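Side-chain contacts in acetylcholine-binding protein (Bulinus truncatus, PDB 2BJ0), which probably binds acetylcholine and other nicotinic ligands as a pentameric relative of the ligand-binding domain of nicotinic acetylcholine receptors: residues D15-P18 / P24-V27; A54-P59 / S78-P83; D100-V103 / S109-Y112. All coordinates share one frame; numbering follows the deposited sequence.

Contact 1. Residues D15-P18 / P24-V27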
loop_
_atom_site.group_PDB
_atom_site.type_symbol
_atom_site.label_atom_id
_atom_site.label_comp_id
_atom_site.label_asym_id
_atom_site.label_seq_id
_atom_site.Cartn_x
_atom_site.Cartn_y
_atom_site.Cartn_z
ATOM N N ASP A 15 -4.642 -2.445 -22.247
ATOM C CA ASP A 15 -3.564 -1.465 -22.194
ATOM C C ASP A 15 -3.850 -0.234 -23.056
ATOM O O ASP A 15 -3.254 0.798 -22.810
ATOM C CB ASP A 15 -2.218 -2.051 -22.656
ATOM C CG ASP A 15 -1.723 -3.203 -21.775
ATOM O OD1 ASP A 15 -1.957 -3.191 -20.549
ATOM O OD2 ASP A 15 -1.101 -4.181 -22.244
ATOM N N VAL A 16 -4.767 -0.322 -24.022
ATOM C CA VAL A 16 -4.870 0.719 -25.057
ATOM C C VAL A 16 -6.287 1.308 -25.155
ATOM O O VAL A 16 -7.270 0.587 -25.060
ATOM C CB VAL A 16 -4.379 0.164 -26.433
ATOM C CG1 VAL A 16 -4.682 1.114 -27.600
ATOM C CG2 VAL A 16 -2.881 -0.113 -26.390
ATOM N N ILE A 17 -6.396 2.614 -25.328
ATOM C CA ILE A 17 -7.701 3.236 -25.423
ATOM C C ILE A 17 -8.441 2.543 -26.571
ATOM O O ILE A 17 -7.846 2.292 -27.611
ATOM C CB ILE A 17 -7.535 4.755 -25.636
ATOM C CG1 ILE A 17 -8.853 5.487 -25.483
ATOM C CG2 ILE A 17 -6.806 5.068 -26.964
ATOM C CD1 ILE A 17 -8.689 6.989 -25.613
ATOM N N PRO A 18 -9.701 2.180 -26.370
ATOM C CA PRO A 18 -10.474 1.509 -27.408
ATOM C C PRO A 18 -11.055 2.486 -28.403
ATOM O O PRO A 18 -12.113 3.066 -28.167
ATOM C CB PRO A 18 -11.589 0.822 -26.628
ATOM C CG PRO A 18 -11.750 1.595 -25.401
ATOM C CD PRO A 18 -10.488 2.360 -25.139
ATOM N N PRO A 24 -11.843 10.474 -31.960
ATOM C CA PRO A 24 -11.521 10.387 -30.535
ATOM C C PRO A 24 -12.620 9.658 -29.757
ATOM O O PRO A 24 -13.792 9.680 -30.152
ATOM C CB PRO A 24 -11.452 11.845 -30.095
ATOM C CG PRO A 24 -11.365 12.633 -31.343
ATOM C CD PRO A 24 -12.072 11.862 -32.392
ATOM N N LEU A 25 -12.231 8.993 -28.669
ATOM C CA LEU A 25 -13.200 8.420 -27.743
ATOM C C LEU A 25 -13.820 9.561 -26.954
ATOM O O LEU A 25 -13.109 10.376 -26.382
ATOM C CB LEU A 25 -12.525 7.418 -26.794
ATOM C CG LEU A 25 -13.393 6.786 -25.715
ATOM C CD1 LEU A 25 -14.254 5.716 -26.330
ATOM C CD2 LEU A 25 -12.538 6.195 -24.620
ATOM N N ASN A 26 -15.148 9.631 -26.946
ATOM C CA ASN A 26 -15.855 10.643 -26.164
ATOM C C ASN A 26 -16.022 10.177 -24.737
ATOM O O ASN A 26 -16.661 9.170 -24.469
ATOM C CB ASN A 26 -17.255 10.889 -26.709
ATOM C CG ASN A 26 -17.272 11.761 -27.930
ATOM O OD1 ASN A 26 -18.318 11.881 -28.578
ATOM N ND2 ASN A 26 -16.131 12.386 -28.267
ATOM N N VAL A 27 -15.499 10.930 -23.799
ATOM C CA VAL A 27 -15.687 10.537 -22.433
ATOM C C VAL A 27 -16.431 11.639 -21.728
ATOM O O VAL A 27 -15.961 12.762 -21.685
ATOM C CB VAL A 27 -14.322 10.260 -21.754
ATOM C CG1 VAL A 27 -14.513 9.913 -20.279
ATOM C CG2 VAL A 27 -13.607 9.152 -22.486
#

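Contact 2. Residues A54-P59 / S78-P83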
loop_
_atom_site.group_PDB
_atom_site.type_symbol
_atom_site.label_atom_id
_atom_site.label_comp_id
_atom_site.label_asym_id
_atom_site.label_seq_id
_atom_site.Cartn_x
_atom_site.Cartn_y
_atom_site.Cartn_z
ATOM N N ALA A 54 -17.856 9.013 -14.775
ATOM C CA ALA A 54 -17.271 8.948 -16.098
ATOM C C ALA A 54 -17.994 7.925 -16.962
ATOM O O ALA A 54 -18.194 6.782 -16.536
ATOM C CB ALA A 54 -15.786 8.586 -16.013
ATOM N N SER A 55 -18.375 8.310 -18.180
ATOM C CA SER A 55 -18.909 7.313 -19.092
ATOM C C SER A 55 -18.344 7.386 -20.488
ATOM O O SER A 55 -17.926 8.450 -20.959
ATOM C CB SER A 55 -20.438 7.261 -19.086
ATOM O OG SER A 55 -21.001 8.546 -19.069
ATOM N N TRP A 56 -18.287 6.226 -21.132
ATOM C CA TRP A 56 -17.831 6.149 -22.508
ATOM C C TRP A 56 -18.459 4.912 -23.102
ATOM O O TRP A 56 -19.034 4.133 -22.381
ATOM C CB TRP A 56 -16.298 6.154 -22.604
ATOM C CG TRP A 56 -15.667 4.941 -22.031
ATOM C CD1 TRP A 56 -15.230 3.843 -22.713
ATOM C CD2 TRP A 56 -15.462 4.666 -20.650
ATOM N NE1 TRP A 56 -14.736 2.904 -21.836
ATOM C CE2 TRP A 56 -14.852 3.392 -20.559
ATOM C CE3 TRP A 56 -15.705 5.376 -19.465
ATOM C CZ2 TRP A 56 -14.512 2.811 -19.336
ATOM C CZ3 TRP A 56 -15.340 4.786 -18.242
ATOM C CH2 TRP A 56 -14.762 3.524 -18.201
ATOM N N LYS A 57 -18.383 4.747 -24.417
ATOM C CA LYS A 57 -19.045 3.623 -25.076
ATOM C C LYS A 57 -18.084 2.887 -25.988
ATOM O O LYS A 57 -17.282 3.502 -26.695
ATOM C CB LYS A 57 -20.233 4.142 -25.879
ATOM C CG LYS A 57 -21.120 3.095 -26.511
ATOM C CD LYS A 57 -22.173 3.792 -27.389
ATOM C CE LYS A 57 -23.240 2.810 -27.818
ATOM N NZ LYS A 57 -24.416 3.574 -28.290
ATOM N N VAL A 58 -18.121 1.561 -25.917
ATOM C CA VAL A 58 -17.328 0.705 -26.794
ATOM C C VAL A 58 -18.298 -0.279 -27.446
ATOM O O VAL A 58 -18.741 -1.235 -26.797
ATOM C CB VAL A 58 -16.202 -0.063 -26.022
ATOM C CG1 VAL A 58 -15.304 -0.842 -26.997
ATOM C CG2 VAL A 58 -15.373 0.888 -25.173
ATOM N N PRO A 59 -18.687 -0.007 -28.692
ATOM C CA PRO A 59 -19.618 -0.875 -29.426
ATOM C C PRO A 59 -19.340 -2.394 -29.294
ATOM O O PRO A 59 -20.238 -3.153 -28.938
ATOM C CB PRO A 59 -19.465 -0.369 -30.859
ATOM C CG PRO A 59 -19.350 1.174 -30.613
ATOM C CD PRO A 59 -18.298 1.172 -29.495
ATOM N N SER A 78 -9.887 -3.613 -13.363
ATOM C CA SER A 78 -8.722 -4.237 -13.979
ATOM C C SER A 78 -9.053 -5.035 -15.251
ATOM O O SER A 78 -8.145 -5.432 -15.970
ATOM C CB SER A 78 -8.066 -5.186 -12.978
ATOM O OG SER A 78 -8.985 -6.213 -12.664
ATOM N N LYS A 79 -10.335 -5.285 -15.525
ATOM C CA LYS A 79 -10.741 -6.114 -16.672
ATOM C C LYS A 79 -10.838 -5.357 -18.007
ATOM O O LYS A 79 -10.971 -5.976 -19.048
ATOM C CB LYS A 79 -12.068 -6.825 -16.388
ATOM C CG LYS A 79 -11.923 -7.864 -15.256
ATOM C CD LYS A 79 -10.860 -8.870 -15.605
ATOM C CE LYS A 79 -10.203 -9.434 -14.343
ATOM N NZ LYS A 79 -9.077 -10.327 -14.718
ATOM N N MET A 80 -10.768 -4.039 -17.978
ATOM C CA MET A 80 -10.839 -3.279 -19.235
ATOM C C MET A 80 -10.077 -1.974 -19.148
ATOM O O MET A 80 -9.677 -1.567 -18.064
ATOM C CB MET A 80 -12.295 -3.012 -19.582
ATOM C CG MET A 80 -12.978 -2.158 -18.563
ATOM S SD MET A 80 -14.564 -1.543 -19.180
ATOM C CE MET A 80 -15.481 -3.070 -18.982
ATOM N N TRP A 81 -9.831 -1.336 -20.288
ATOM C CA TRP A 81 -9.269 -0.008 -20.276
ATOM C C TRP A 81 -10.258 0.910 -19.575
ATOM O O TRP A 81 -11.472 0.808 -19.809
ATOM C CB TRP A 81 -9.066 0.463 -21.708
ATOM C CG TRP A 81 -8.521 1.844 -21.806
ATOM C CD1 TRP A 81 -7.217 2.193 -21.860
ATOM C CD2 TRP A 81 -9.271 3.066 -21.868
ATOM N NE1 TRP A 81 -7.098 3.557 -21.952
ATOM C CE2 TRP A 81 -8.349 4.116 -21.943
ATOM C CE3 TRP A 81 -10.649 3.378 -21.834
ATOM C CZ2 TRP A 81 -8.741 5.465 -22.024
ATOM C CZ3 TRP A 81 -11.045 4.719 -21.922
ATOM C CH2 TRP A 81 -10.094 5.738 -22.012
ATOM N N THR A 82 -9.732 1.811 -18.737
ATOM C CA THR A 82 -10.515 2.892 -18.118
ATOM C C THR A 82 -9.715 4.179 -18.255
ATOM O O THR A 82 -8.482 4.152 -18.404
ATOM C CB THR A 82 -10.841 2.624 -16.612
ATOM O OG1 THR A 82 -9.625 2.361 -15.902
ATOM C CG2 THR A 82 -11.681 1.338 -16.439
ATOM N N PRO A 83 -10.400 5.321 -18.271
ATOM C CA PRO A 83 -9.699 6.598 -18.495
ATOM C C PRO A 83 -8.612 6.850 -17.452
ATOM O O PRO A 83 -8.841 6.638 -16.270
ATOM C CB PRO A 83 -10.824 7.630 -18.345
ATOM C CG PRO A 83 -12.050 6.888 -18.837
ATOM C CD PRO A 83 -11.871 5.501 -18.188
HETATM O O HOH W 1 -13.016 0.698 -22.063
#

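Contact 3. Residues D100-V103 / S109-Y112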
loop_
_atom_site.group_PDB
_atom_site.type_symbol
_atom_site.label_atom_id
_atom_site.label_comp_id
_atom_site.label_asym_id
_atom_site.label_seq_id
_atom_site.Cartn_x
_atom_site.Cartn_y
_atom_site.Cartn_z
ATOM N N ASP A 100 -13.825 -0.562 -6.667
ATOM C CA ASP A 100 -13.290 -0.180 -7.980
ATOM C C ASP A 100 -13.832 -1.065 -9.097
ATOM O O ASP A 100 -13.173 -2.008 -9.540
ATOM C CB ASP A 100 -11.762 -0.204 -7.953
ATOM C CG ASP A 100 -11.145 0.877 -8.809
ATOM O OD1 ASP A 100 -11.888 1.766 -9.302
ATOM O OD2 ASP A 100 -9.918 0.919 -9.040
ATOM N N ARG A 101 -15.042 -0.737 -9.555
ATOM C CA ARG A 101 -15.749 -1.528 -10.521
ATOM C C ARG A 101 -16.452 -0.619 -11.524
ATOM O O ARG A 101 -16.816 0.487 -11.182
ATOM C CB ARG A 101 -16.816 -2.338 -9.834
ATOM C CG ARG A 101 -16.324 -3.472 -8.995
ATOM C CD ARG A 101 -17.430 -4.441 -8.681
ATOM N NE ARG A 101 -16.893 -5.788 -8.601
ATOM C CZ ARG A 101 -17.229 -6.808 -9.367
ATOM N NH1 ARG A 101 -18.136 -6.709 -10.309
ATOM N NH2 ARG A 101 -16.651 -7.968 -9.156
ATOM N N VAL A 102 -16.622 -1.102 -12.749
ATOM C CA VAL A 102 -17.416 -0.390 -13.779
ATOM C C VAL A 102 -18.680 -1.199 -14.035
ATOM O O VAL A 102 -18.769 -2.390 -13.625
ATOM C CB VAL A 102 -16.630 -0.193 -15.107
ATOM C CG1 VAL A 102 -15.316 0.567 -14.867
ATOM C CG2 VAL A 102 -16.343 -1.518 -15.786
ATOM N N VAL A 103 -19.653 -0.575 -14.697
ATOM C CA VAL A 103 -20.880 -1.239 -15.116
ATOM C C VAL A 103 -21.065 -1.051 -16.601
ATOM O O VAL A 103 -21.077 0.077 -17.095
ATOM C CB VAL A 103 -22.117 -0.689 -14.409
ATOM C CG1 VAL A 103 -23.386 -1.338 -14.992
ATOM C CG2 VAL A 103 -22.021 -0.891 -12.877
ATOM N N SER A 109 -22.091 0.662 -23.564
ATOM C CA SER A 109 -21.700 1.860 -22.846
ATOM C C SER A 109 -21.252 1.477 -21.432
ATOM O O SER A 109 -21.702 0.475 -20.892
ATOM C CB SER A 109 -22.774 2.955 -22.882
ATOM O OG SER A 109 -23.956 2.497 -22.292
ATOM N N VAL A 110 -20.329 2.256 -20.869
ATOM C CA VAL A 110 -19.692 1.905 -19.591
ATOM C C VAL A 110 -19.801 3.077 -18.657
ATOM O O VAL A 110 -19.618 4.207 -19.078
ATOM C CB VAL A 110 -18.180 1.561 -19.757
ATOM C CG1 VAL A 110 -17.591 1.146 -18.422
ATOM C CG2 VAL A 110 -17.970 0.424 -20.798
ATOM N N ILE A 111 -20.105 2.811 -17.395
ATOM C CA ILE A 111 -20.131 3.849 -16.390
ATOM C C ILE A 111 -19.146 3.468 -15.287
ATOM O O ILE A 111 -19.076 2.284 -14.882
ATOM C CB ILE A 111 -21.568 4.053 -15.799
ATOM C CG1 ILE A 111 -22.567 4.364 -16.933
ATOM C CG2 ILE A 111 -21.535 5.213 -14.803
ATOM C CD1 ILE A 111 -24.125 4.379 -16.553
ATOM N N TYR A 112 -18.382 4.467 -14.839
ATOM C CA TYR A 112 -17.435 4.347 -13.763
ATOM C C TYR A 112 -17.574 5.580 -12.842
ATOM O O TYR A 112 -17.504 6.727 -13.301
ATOM C CB TYR A 112 -16.032 4.221 -14.358
ATOM C CG TYR A 112 -14.897 4.091 -13.360
ATOM C CD1 TYR A 112 -14.980 3.217 -12.263
ATOM C CD2 TYR A 112 -13.735 4.824 -13.534
ATOM C CE1 TYR A 112 -13.914 3.105 -11.335
ATOM C CE2 TYR A 112 -12.672 4.739 -12.636
ATOM C CZ TYR A 112 -12.755 3.864 -11.548
ATOM O OH TYR A 112 -11.668 3.799 -10.688
#

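Contact 1. Residues D15-P18 / P24-V27
Leu25 CD2 meets Ile17 and Pro18 where all three lie against one face of a flat group from the loop 78-83, the indole of Trp81. Ile17 CG1 and Pro18 CD sit over that face, and Leu25 CD2 is on the same side of the plane, out toward the CZ3 rim. Pro83 N lies over the opposite face. At the edge, near the plane of the indole, come Trp56 NE1 and a water that bridges the two tryptophans' residues.

Between the segments themselves, Leu25 works with both methyls. CD2 is 4.4 Å from Pro18 CD, while CD1 comes to 3.9 Å from the carbonyl oxygen of Pro18. Ile17 carries the other half of the contact. Its chain runs fully extended, with CG1 anti to the backbone N (chi1 -169°) and CD1 anti again beyond it, which sends the long branch along Leu25. The two chains lie alongside, pointing opposite ways, with Ile17 CG1 3.9 Å from Leu25 CD2 and Ile17 CD1 4.0 Å from Leu25 CB. A branched aliphatic residue suits each place: both are buried, and only dispersion forces and the exclusion of water are at work between them. Proline suits the next position, since it offers an apolar CD in place of an amide N-H.

Leu25 opens the long strand 25-40, and its backbone is hydrogen-bonded to Gln148 and Ala150, where strand 149-153 runs parallel to it. Phe149 of that strand packs on Ile17. Trp56, from the antiparallel neighbour 45-57, touches Leu25, so the loop after helix 4-12 is seated against the start of the sheet.

Contact 2. Residues A54-P59 / S78-P83
Trp56 reaches from strand 54-57 toward the loop 78-83, which packs over one face of its indole. At CB the chain turns so that CG sits between the backbone N and the carbonyl carbon (chi1 67°), and the ring is carried toward the loop. The first atom with a polar partner is NE1: it donates to a water 2.8 Å away, in the plane of the indole, and that water donates in turn to Trp81 O at 2.7 Å. The bridge gives a buried N-H and a loop carbonyl a common partner.

Over one face of the Trp56 five-membered ring stands Trp81 in a T-shaped stack, its six-membered ring edge-on, with planes at 89° and centroids 5.5 Å apart. Farther along, Trp56 CZ2 lies 3.7 Å from Trp81 O and 4.4 Å from Met80 SD, a loose apolar contact. Trp56 CH2 and CZ3 are each 3.5 Å from Pro83 CD, with Thr82 CG2 a lesser neighbour of CH2, and Trp56 CE3 is 4.0 Å from Pro83 CG. Pro83 thus covers the same face as Trp81, its CD making a CH-pi contact 23° off the normal of the six-membered ring. Proline suits this place because its CD carries polarised hydrogens; tryptophan supplies both a broad face and an N-H. Trp81, Thr82 and Pro83 begin the W-x-P-D sequence known in the Cys-loop receptor family, whose Trp and Pro here pack on Trp56 of strand 45-57, probably as part of the core of the immunoglobulin-like beta sandwich.

Contact 3. Residues D100-V103 / S109-Y112
Val103 and Ile111 form an antiparallel, hydrogen-bonded pair in the beta hairpin made by strands 101-105 and 109-121. Val103 N donates to Ile111 O at 2.9 Å, in the carbonyl plane and nearly straight (165° at the hydrogen), and Ile111 N returns an equally long bond to Val103 O. Both side chains point to the same face of the sheet, where beta-branched residues suit the extended backbone. The short axes run at 143° to each other, an antiparallel pair with marked twist.

Val102 packs against both Val110 and Tyr112. Its CB lies 3.7 Å from Val110 CG1, and its CG1 packs at the same distance from Tyr112 CD1. The tyrosine reaches back along the first strand because its CG is anti to the backbone N (chi1 180°), which lays the ring past Arg101 O toward Asp100. Arg101 turns outward instead, to Ser74 and to the carbonyl of Asp15 in a neighbouring subunit.

Tyrosine suits its position by joining an apolar ring to a polar tip. That tip makes a very short bond, Tyr112 OH donating to Asp100 OD1 at 2.5 Å. A phenylalanine here would probably leave the Asp100 carboxylate without the hydroxyl that binds it. Asp100 OD1 takes this bond at the edge of the phenol, in the plane of the ring.

From the N terminus, contact 1 closes the short loop between residues 18 and 24, joining the loop after helix 4-12 to strand 25-40. Contact 2 then closes a longer excursion through strand 72-76, tying the loop before strand 85-87 to strand 45-57. Contact 3 closes the tight hairpin turn between strands 101-105 and 109-121. The three follow in series; none nests in or crosses another. In space contact 2 is the middle, because strand 45-57 lies next to both 25-40 and 109-121; probable backbone bonds from Val110 N to Trp56 O and from Ala54 N to Tyr112 O join it to contact 3. Contacts 1 and 3 stay about 8 Å apart at their nearest atoms, yet both reach the same sheet.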